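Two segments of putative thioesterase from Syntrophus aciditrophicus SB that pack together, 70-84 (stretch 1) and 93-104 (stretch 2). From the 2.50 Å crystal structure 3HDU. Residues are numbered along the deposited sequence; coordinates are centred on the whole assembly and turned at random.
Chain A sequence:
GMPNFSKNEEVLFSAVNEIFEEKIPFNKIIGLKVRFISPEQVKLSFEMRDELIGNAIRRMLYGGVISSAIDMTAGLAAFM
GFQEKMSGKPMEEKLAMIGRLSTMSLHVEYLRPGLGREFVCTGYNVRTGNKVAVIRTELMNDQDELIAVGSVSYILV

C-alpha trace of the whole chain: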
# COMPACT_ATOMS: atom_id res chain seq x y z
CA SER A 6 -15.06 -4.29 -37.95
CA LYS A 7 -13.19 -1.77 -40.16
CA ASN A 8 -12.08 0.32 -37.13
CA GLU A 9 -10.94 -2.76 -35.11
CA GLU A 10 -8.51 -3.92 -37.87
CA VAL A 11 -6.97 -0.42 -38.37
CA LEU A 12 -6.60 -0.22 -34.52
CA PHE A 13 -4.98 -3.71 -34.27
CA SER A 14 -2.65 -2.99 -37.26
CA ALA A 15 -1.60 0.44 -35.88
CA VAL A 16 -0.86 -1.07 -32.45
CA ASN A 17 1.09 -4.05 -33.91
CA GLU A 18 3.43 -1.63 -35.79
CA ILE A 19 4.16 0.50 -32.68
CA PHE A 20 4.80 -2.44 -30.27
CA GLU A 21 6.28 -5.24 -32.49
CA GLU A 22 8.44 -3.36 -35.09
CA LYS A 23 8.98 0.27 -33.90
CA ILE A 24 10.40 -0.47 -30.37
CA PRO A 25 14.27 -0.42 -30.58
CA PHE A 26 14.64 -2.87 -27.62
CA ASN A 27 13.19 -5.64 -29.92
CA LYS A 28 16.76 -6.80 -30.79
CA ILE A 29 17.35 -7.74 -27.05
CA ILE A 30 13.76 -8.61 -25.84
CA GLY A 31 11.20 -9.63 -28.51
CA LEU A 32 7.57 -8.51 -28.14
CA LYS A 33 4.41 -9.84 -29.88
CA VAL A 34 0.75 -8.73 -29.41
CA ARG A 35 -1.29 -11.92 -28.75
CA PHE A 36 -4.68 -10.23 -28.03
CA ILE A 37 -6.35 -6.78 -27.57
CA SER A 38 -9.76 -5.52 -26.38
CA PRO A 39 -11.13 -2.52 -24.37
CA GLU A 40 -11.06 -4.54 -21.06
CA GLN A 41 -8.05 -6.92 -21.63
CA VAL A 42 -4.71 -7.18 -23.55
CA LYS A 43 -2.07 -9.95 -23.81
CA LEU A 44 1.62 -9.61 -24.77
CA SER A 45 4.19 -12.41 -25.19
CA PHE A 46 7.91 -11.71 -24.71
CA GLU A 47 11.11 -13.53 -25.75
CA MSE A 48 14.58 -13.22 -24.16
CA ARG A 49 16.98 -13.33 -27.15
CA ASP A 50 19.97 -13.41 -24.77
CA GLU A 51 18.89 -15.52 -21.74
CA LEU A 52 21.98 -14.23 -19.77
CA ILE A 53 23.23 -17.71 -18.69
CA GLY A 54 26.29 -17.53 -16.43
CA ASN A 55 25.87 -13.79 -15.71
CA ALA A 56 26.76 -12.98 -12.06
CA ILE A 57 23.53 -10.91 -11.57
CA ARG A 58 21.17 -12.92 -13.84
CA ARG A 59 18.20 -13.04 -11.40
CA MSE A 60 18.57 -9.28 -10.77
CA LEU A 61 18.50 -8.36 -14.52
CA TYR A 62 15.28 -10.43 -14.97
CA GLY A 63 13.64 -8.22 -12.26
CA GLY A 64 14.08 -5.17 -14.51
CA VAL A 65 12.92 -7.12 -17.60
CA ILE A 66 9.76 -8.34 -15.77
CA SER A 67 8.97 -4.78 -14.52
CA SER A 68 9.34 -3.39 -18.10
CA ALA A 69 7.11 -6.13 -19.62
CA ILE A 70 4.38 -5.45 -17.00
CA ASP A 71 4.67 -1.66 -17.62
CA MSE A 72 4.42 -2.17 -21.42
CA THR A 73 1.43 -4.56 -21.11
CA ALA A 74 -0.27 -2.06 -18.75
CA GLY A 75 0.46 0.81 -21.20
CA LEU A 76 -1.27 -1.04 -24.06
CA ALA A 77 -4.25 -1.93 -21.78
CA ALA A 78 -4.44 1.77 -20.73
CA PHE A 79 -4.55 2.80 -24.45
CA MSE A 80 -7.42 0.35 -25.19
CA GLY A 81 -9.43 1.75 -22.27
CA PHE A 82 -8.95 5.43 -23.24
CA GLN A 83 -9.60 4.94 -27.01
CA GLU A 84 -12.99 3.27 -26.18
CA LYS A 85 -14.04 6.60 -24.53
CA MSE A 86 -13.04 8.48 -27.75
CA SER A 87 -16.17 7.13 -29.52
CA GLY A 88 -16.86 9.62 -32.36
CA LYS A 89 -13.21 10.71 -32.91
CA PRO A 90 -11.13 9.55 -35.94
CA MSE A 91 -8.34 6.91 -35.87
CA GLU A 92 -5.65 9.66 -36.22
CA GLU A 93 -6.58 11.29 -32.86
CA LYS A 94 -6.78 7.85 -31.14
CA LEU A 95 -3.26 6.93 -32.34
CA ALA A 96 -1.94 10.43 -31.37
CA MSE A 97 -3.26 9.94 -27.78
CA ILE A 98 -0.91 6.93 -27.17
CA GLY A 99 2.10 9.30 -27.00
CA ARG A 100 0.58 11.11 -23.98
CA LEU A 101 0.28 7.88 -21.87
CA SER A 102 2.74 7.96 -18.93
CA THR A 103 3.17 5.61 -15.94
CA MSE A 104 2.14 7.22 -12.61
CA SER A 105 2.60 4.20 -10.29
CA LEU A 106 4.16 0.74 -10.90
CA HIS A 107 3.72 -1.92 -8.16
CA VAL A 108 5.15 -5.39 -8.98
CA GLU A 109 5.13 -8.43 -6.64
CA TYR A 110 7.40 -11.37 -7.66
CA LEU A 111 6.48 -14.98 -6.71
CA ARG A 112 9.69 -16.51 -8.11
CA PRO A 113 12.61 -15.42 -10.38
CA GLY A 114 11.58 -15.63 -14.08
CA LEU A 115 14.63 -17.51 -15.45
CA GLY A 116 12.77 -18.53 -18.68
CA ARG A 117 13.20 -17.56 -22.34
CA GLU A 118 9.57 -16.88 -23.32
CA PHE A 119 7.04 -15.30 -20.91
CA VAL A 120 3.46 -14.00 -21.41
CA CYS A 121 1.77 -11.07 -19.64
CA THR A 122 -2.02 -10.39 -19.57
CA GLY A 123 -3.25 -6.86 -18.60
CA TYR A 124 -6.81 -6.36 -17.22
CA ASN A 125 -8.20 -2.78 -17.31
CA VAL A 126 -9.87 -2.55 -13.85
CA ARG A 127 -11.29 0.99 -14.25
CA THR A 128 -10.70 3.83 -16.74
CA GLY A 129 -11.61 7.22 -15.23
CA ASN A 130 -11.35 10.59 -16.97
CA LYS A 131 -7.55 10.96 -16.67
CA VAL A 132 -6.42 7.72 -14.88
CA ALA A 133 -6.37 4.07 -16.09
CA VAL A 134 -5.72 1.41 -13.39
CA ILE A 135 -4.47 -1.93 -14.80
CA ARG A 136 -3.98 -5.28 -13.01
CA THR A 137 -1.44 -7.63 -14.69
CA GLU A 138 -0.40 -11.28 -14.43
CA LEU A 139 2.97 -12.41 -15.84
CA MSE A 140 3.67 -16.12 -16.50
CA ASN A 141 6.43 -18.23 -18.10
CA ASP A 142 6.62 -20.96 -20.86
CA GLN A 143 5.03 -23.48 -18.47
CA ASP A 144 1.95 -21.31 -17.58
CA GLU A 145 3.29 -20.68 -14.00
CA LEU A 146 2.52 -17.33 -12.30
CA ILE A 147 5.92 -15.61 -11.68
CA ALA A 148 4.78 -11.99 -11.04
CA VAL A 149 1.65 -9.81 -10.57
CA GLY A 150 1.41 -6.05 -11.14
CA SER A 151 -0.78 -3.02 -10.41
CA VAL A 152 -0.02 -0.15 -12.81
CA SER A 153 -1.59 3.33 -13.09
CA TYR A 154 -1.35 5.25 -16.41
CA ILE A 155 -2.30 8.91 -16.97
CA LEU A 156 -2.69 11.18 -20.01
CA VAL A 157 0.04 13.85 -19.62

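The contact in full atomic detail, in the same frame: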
# COMPACT_ATOMS: atom_id res chain seq x y z
N ILE A 70 5.63 -5.79 -17.71
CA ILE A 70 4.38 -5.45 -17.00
C ILE A 70 3.94 -4.00 -17.32
O ILE A 70 2.77 -3.76 -17.61
CB ILE A 70 4.51 -5.69 -15.45
CG1 ILE A 70 4.53 -7.20 -15.17
CG2 ILE A 70 3.37 -5.03 -14.67
CD1 ILE A 70 4.80 -7.57 -13.72
N ASP A 71 4.91 -3.08 -17.30
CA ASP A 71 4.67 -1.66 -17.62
C ASP A 71 4.20 -1.47 -19.07
O ASP A 71 3.32 -0.63 -19.33
CB ASP A 71 5.94 -0.83 -17.37
CG ASP A 71 5.69 0.68 -17.46
OD1 ASP A 71 4.63 1.15 -16.99
OD2 ASP A 71 6.57 1.40 -17.97
N MSE A 72 4.80 -2.22 -20.00
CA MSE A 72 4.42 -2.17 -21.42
C MSE A 72 3.03 -2.76 -21.66
O MSE A 72 2.24 -2.18 -22.42
CB MSE A 72 5.44 -2.91 -22.30
CG MSE A 72 6.80 -2.21 -22.41
SE MSE A 72 6.72 -0.51 -23.33
CE MSE A 72 6.07 -1.11 -25.05
N THR A 73 2.74 -3.90 -21.03
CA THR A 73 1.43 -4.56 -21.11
C THR A 73 0.35 -3.63 -20.55
O THR A 73 -0.70 -3.46 -21.18
CB THR A 73 1.40 -5.92 -20.36
OG1 THR A 73 2.42 -6.78 -20.88
CG2 THR A 73 0.05 -6.61 -20.50
N ALA A 74 0.64 -3.02 -19.40
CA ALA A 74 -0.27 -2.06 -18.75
C ALA A 74 -0.51 -0.82 -19.63
O ALA A 74 -1.64 -0.33 -19.72
CB ALA A 74 0.28 -1.64 -17.39
N GLY A 75 0.55 -0.34 -20.29
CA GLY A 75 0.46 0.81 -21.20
C GLY A 75 -0.46 0.57 -22.39
O GLY A 75 -1.21 1.47 -22.77
N LEU A 76 -0.39 -0.63 -22.96
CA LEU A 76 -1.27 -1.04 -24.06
C LEU A 76 -2.72 -1.19 -23.57
O LEU A 76 -3.64 -0.79 -24.27
CB LEU A 76 -0.78 -2.36 -24.68
CG LEU A 76 -1.54 -2.95 -25.88
CD1 LEU A 76 -1.70 -1.94 -26.99
CD2 LEU A 76 -0.84 -4.20 -26.38
N ALA A 77 -2.91 -1.79 -22.38
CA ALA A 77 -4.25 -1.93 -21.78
C ALA A 77 -4.87 -0.56 -21.47
O ALA A 77 -6.08 -0.37 -21.66
CB ALA A 77 -4.20 -2.79 -20.52
N ALA A 78 -4.03 0.38 -21.00
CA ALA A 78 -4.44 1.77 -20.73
C ALA A 78 -4.95 2.43 -22.02
O ALA A 78 -6.03 3.03 -22.02
CB ALA A 78 -3.27 2.58 -20.15
N PHE A 79 -4.18 2.29 -23.11
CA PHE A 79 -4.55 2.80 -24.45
C PHE A 79 -5.92 2.29 -24.92
O PHE A 79 -6.73 3.08 -25.43
CB PHE A 79 -3.46 2.42 -25.48
CG PHE A 79 -3.86 2.66 -26.91
CD1 PHE A 79 -3.78 3.93 -27.48
CD2 PHE A 79 -4.33 1.59 -27.71
CE1 PHE A 79 -4.16 4.15 -28.81
CE2 PHE A 79 -4.72 1.80 -29.04
CZ PHE A 79 -4.63 3.08 -29.59
N MSE A 80 -6.15 0.98 -24.78
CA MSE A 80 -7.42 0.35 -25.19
C MSE A 80 -8.63 0.83 -24.39
O MSE A 80 -9.75 0.86 -24.91
CB MSE A 80 -7.33 -1.18 -25.14
CG MSE A 80 -6.33 -1.77 -26.11
SE MSE A 80 -6.77 -1.46 -27.96
CE MSE A 80 -5.04 -1.83 -28.69
N GLY A 81 -8.40 1.19 -23.12
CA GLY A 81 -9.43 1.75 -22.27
C GLY A 81 -9.78 3.17 -22.69
O GLY A 81 -10.95 3.48 -22.90
N PHE A 82 -8.75 4.02 -22.85
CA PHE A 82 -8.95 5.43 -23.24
C PHE A 82 -9.54 5.62 -24.65
O PHE A 82 -10.39 6.50 -24.83
CB PHE A 82 -7.65 6.25 -23.13
CG PHE A 82 -7.20 6.51 -21.72
CD1 PHE A 82 -7.99 7.26 -20.85
CD2 PHE A 82 -5.94 6.09 -21.28
CE1 PHE A 82 -7.57 7.54 -19.54
CE2 PHE A 82 -5.50 6.36 -19.97
CZ PHE A 82 -6.32 7.09 -19.09
N GLN A 83 -9.09 4.83 -25.62
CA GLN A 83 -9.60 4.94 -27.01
C GLN A 83 -11.09 4.56 -27.13
O GLN A 83 -11.78 5.10 -28.00
CB GLN A 83 -8.72 4.16 -28.01
CG GLN A 83 -8.76 2.63 -27.91
CD GLN A 83 -9.95 1.96 -28.61
OE1 GLN A 83 -10.49 0.98 -28.11
NE2 GLN A 83 -10.37 2.50 -29.76
N GLU A 84 -11.56 3.65 -26.27
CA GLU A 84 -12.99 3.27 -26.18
C GLU A 84 -13.85 4.50 -25.84
O GLU A 84 -14.93 4.67 -26.40
CB GLU A 84 -13.17 2.14 -25.14
CG GLU A 84 -14.59 1.57 -24.94
CD GLU A 84 -15.03 0.58 -26.01
OE1 GLU A 84 -14.72 0.77 -27.21
OE2 GLU A 84 -15.72 -0.40 -25.64
N GLU A 93 -6.58 10.75 -34.23
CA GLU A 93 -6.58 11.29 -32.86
C GLU A 93 -6.41 10.21 -31.79
O GLU A 93 -5.83 10.48 -30.73
CB GLU A 93 -7.87 12.08 -32.57
CG GLU A 93 -8.06 13.33 -33.43
CD GLU A 93 -9.29 14.16 -33.04
OE1 GLU A 93 -9.69 14.15 -31.85
OE2 GLU A 93 -9.84 14.85 -33.93
N LYS A 94 -6.93 9.01 -32.04
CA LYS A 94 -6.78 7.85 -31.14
C LYS A 94 -5.32 7.42 -31.08
O LYS A 94 -4.78 7.23 -29.99
CB LYS A 94 -7.65 6.67 -31.58
CG LYS A 94 -9.15 6.91 -31.46
CD LYS A 94 -9.93 5.78 -32.12
CE LYS A 94 -11.42 5.93 -31.91
NZ LYS A 94 -12.21 4.95 -32.72
N LEU A 95 -4.69 7.27 -32.24
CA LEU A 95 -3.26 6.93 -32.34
C LEU A 95 -2.35 8.02 -31.74
O LEU A 95 -1.34 7.70 -31.12
CB LEU A 95 -2.84 6.61 -33.79
CG LEU A 95 -3.10 5.19 -34.32
CD1 LEU A 95 -4.51 4.65 -34.01
CD2 LEU A 95 -2.81 5.12 -35.82
N ALA A 96 -2.70 9.30 -31.94
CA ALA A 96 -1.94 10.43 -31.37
C ALA A 96 -1.96 10.46 -29.83
O ALA A 96 -0.97 10.87 -29.21
CB ALA A 96 -2.46 11.76 -31.92
N MSE A 97 -3.08 10.02 -29.24
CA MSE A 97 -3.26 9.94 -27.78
C MSE A 97 -2.27 8.99 -27.08
O MSE A 97 -1.90 9.26 -25.93
CB MSE A 97 -4.72 9.56 -27.44
CG MSE A 97 -5.04 9.24 -25.97
SE MSE A 97 -4.67 7.37 -25.47
CE MSE A 97 -6.08 6.51 -26.55
N ILE A 98 -1.84 7.92 -27.76
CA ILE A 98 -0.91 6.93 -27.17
C ILE A 98 0.44 7.51 -26.72
O ILE A 98 1.06 6.99 -25.79
CB ILE A 98 -0.70 5.68 -28.09
CG1 ILE A 98 -0.29 4.45 -27.26
CG2 ILE A 98 0.29 5.98 -29.22
CD1 ILE A 98 -0.22 3.16 -28.07
N GLY A 99 0.89 8.58 -27.38
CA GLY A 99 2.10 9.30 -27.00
C GLY A 99 2.02 10.11 -25.72
O GLY A 99 3.06 10.50 -25.18
N ARG A 100 0.80 10.39 -25.24
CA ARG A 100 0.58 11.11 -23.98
C ARG A 100 0.46 10.18 -22.75
O ARG A 100 0.47 10.67 -21.62
CB ARG A 100 -0.64 12.04 -24.09
CG ARG A 100 -0.44 13.12 -25.16
CD ARG A 100 -1.50 14.23 -25.10
NE ARG A 100 -2.86 13.74 -25.33
N LEU A 101 0.35 8.86 -22.97
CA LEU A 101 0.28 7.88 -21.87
C LEU A 101 1.62 7.80 -21.12
O LEU A 101 2.67 7.59 -21.74
CB LEU A 101 -0.12 6.48 -22.37
CG LEU A 101 -1.58 6.29 -22.78
CD1 LEU A 101 -1.79 4.96 -23.48
CD2 LEU A 101 -2.51 6.40 -21.58
N SER A 102 1.56 8.00 -19.80
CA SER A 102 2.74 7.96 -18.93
C SER A 102 2.41 7.20 -17.65
O SER A 102 1.30 7.35 -17.12
CB SER A 102 3.18 9.39 -18.59
OG SER A 102 4.40 9.38 -17.87
N THR A 103 3.35 6.39 -17.17
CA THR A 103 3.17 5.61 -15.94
C THR A 103 3.21 6.56 -14.73
O THR A 103 4.12 7.38 -14.64
CB THR A 103 4.30 4.54 -15.74
OG1 THR A 103 4.54 3.83 -16.96
CG2 THR A 103 3.91 3.54 -14.65
N MSE A 104 2.21 6.45 -13.86
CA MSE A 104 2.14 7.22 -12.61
C MSE A 104 2.67 6.39 -11.43
O MSE A 104 3.44 6.90 -10.61
CB MSE A 104 0.72 7.68 -12.31
CG MSE A 104 0.59 8.45 -11.00
SE MSE A 104 -1.10 9.30 -10.78
CE MSE A 104 -0.73 10.26 -9.11

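The centre of the contact is the ring of Phe79, which covers more of its surface against the opposing stretch than any other residue here. Its side chain leaves the helix sideways with chi1 in the t well, and this lays the ring along the second stretch. Ile98 lies over one face in a CH-pi contact: its CD1 lies 4.0 Å from the centroid of the Phe79 ring and 25° off the ring normal, so the methyl group sits nearly above the pi cloud. The same isoleucine also brings CG1 to 3.5 Å from CD1 of Phe79. At the ring edge, near its plane, the carbonyl O of Lys94 approaches CE1 of Phe79 at 3.4 Å, an arrangement that sets the partial negative charge of the oxygen against the slightly positive rim of the ring.

Selenomethionine Met97 fills the space between the two phenylalanines. Its bent side chain, t at chi1 and m at chi2 and chi3, brings CE to 3.6 Å from CD1 of Phe79 and 3.8 Å from CB of Phe82. The selenium stands 5.3 Å (SE to centroid) from the Phe79 ring and 5.5 Å from the Phe82 ring, oblique to both, so a polarizable atom is shared between two aromatic neighbours. The terminal methyl reaches the helix backbone as well, with CE of Met97 3.6 Å from N of Gln83.

Leu101 extends this apolar cluster. One methyl, CD1, packs 3.6 Å from CB of Phe79 and lies equally close, 3.6 Å, to the carbonyl O of Gly75. The other, CD2, meets CE2 of Phe82 at 3.4 Å and CB of Ala78 at 4.1 Å. The small alanine thus forms a shallow floor beside the larger aromatic group.

These contacts follow from the backbone arrangement. Stretch 1 is one continuous helix, held by regular i to i+4 hydrogen bonds, whereas stretch 2 passes from a helix through residues with helical torsions to a short strand. Both elements run roughly antiparallel to the long helix, at 144° for the helix and 140° for the strand, with closest axial approaches of 10.1 and 9.3 Å. The register advances by one helical turn at a time: Asp71, Gly75, Phe79 and Gln83 lie nearest Thr103, Leu101, Ile98 and Lys94, and the CA separation narrows from 7.6 Å between Asp71 and Thr103 to 5.8 Å between Gln83 and Lys94.

At the narrower end, the extended aliphatic chain of Lys94 passes over the helix, its CE 4.0 Å from the backbone O of Gln83. At the wider end the contact becomes polar. Asp71 starts sideways, but its carboxylate swings nearer to the strand, and OG1 of Thr103 donates a hydrogen bond of 2.7 Å to OD1 of Asp71. This short bond, the one hydrogen bond across the contact, joins two buried residues and ties the strand to the helix beyond the apolar cluster.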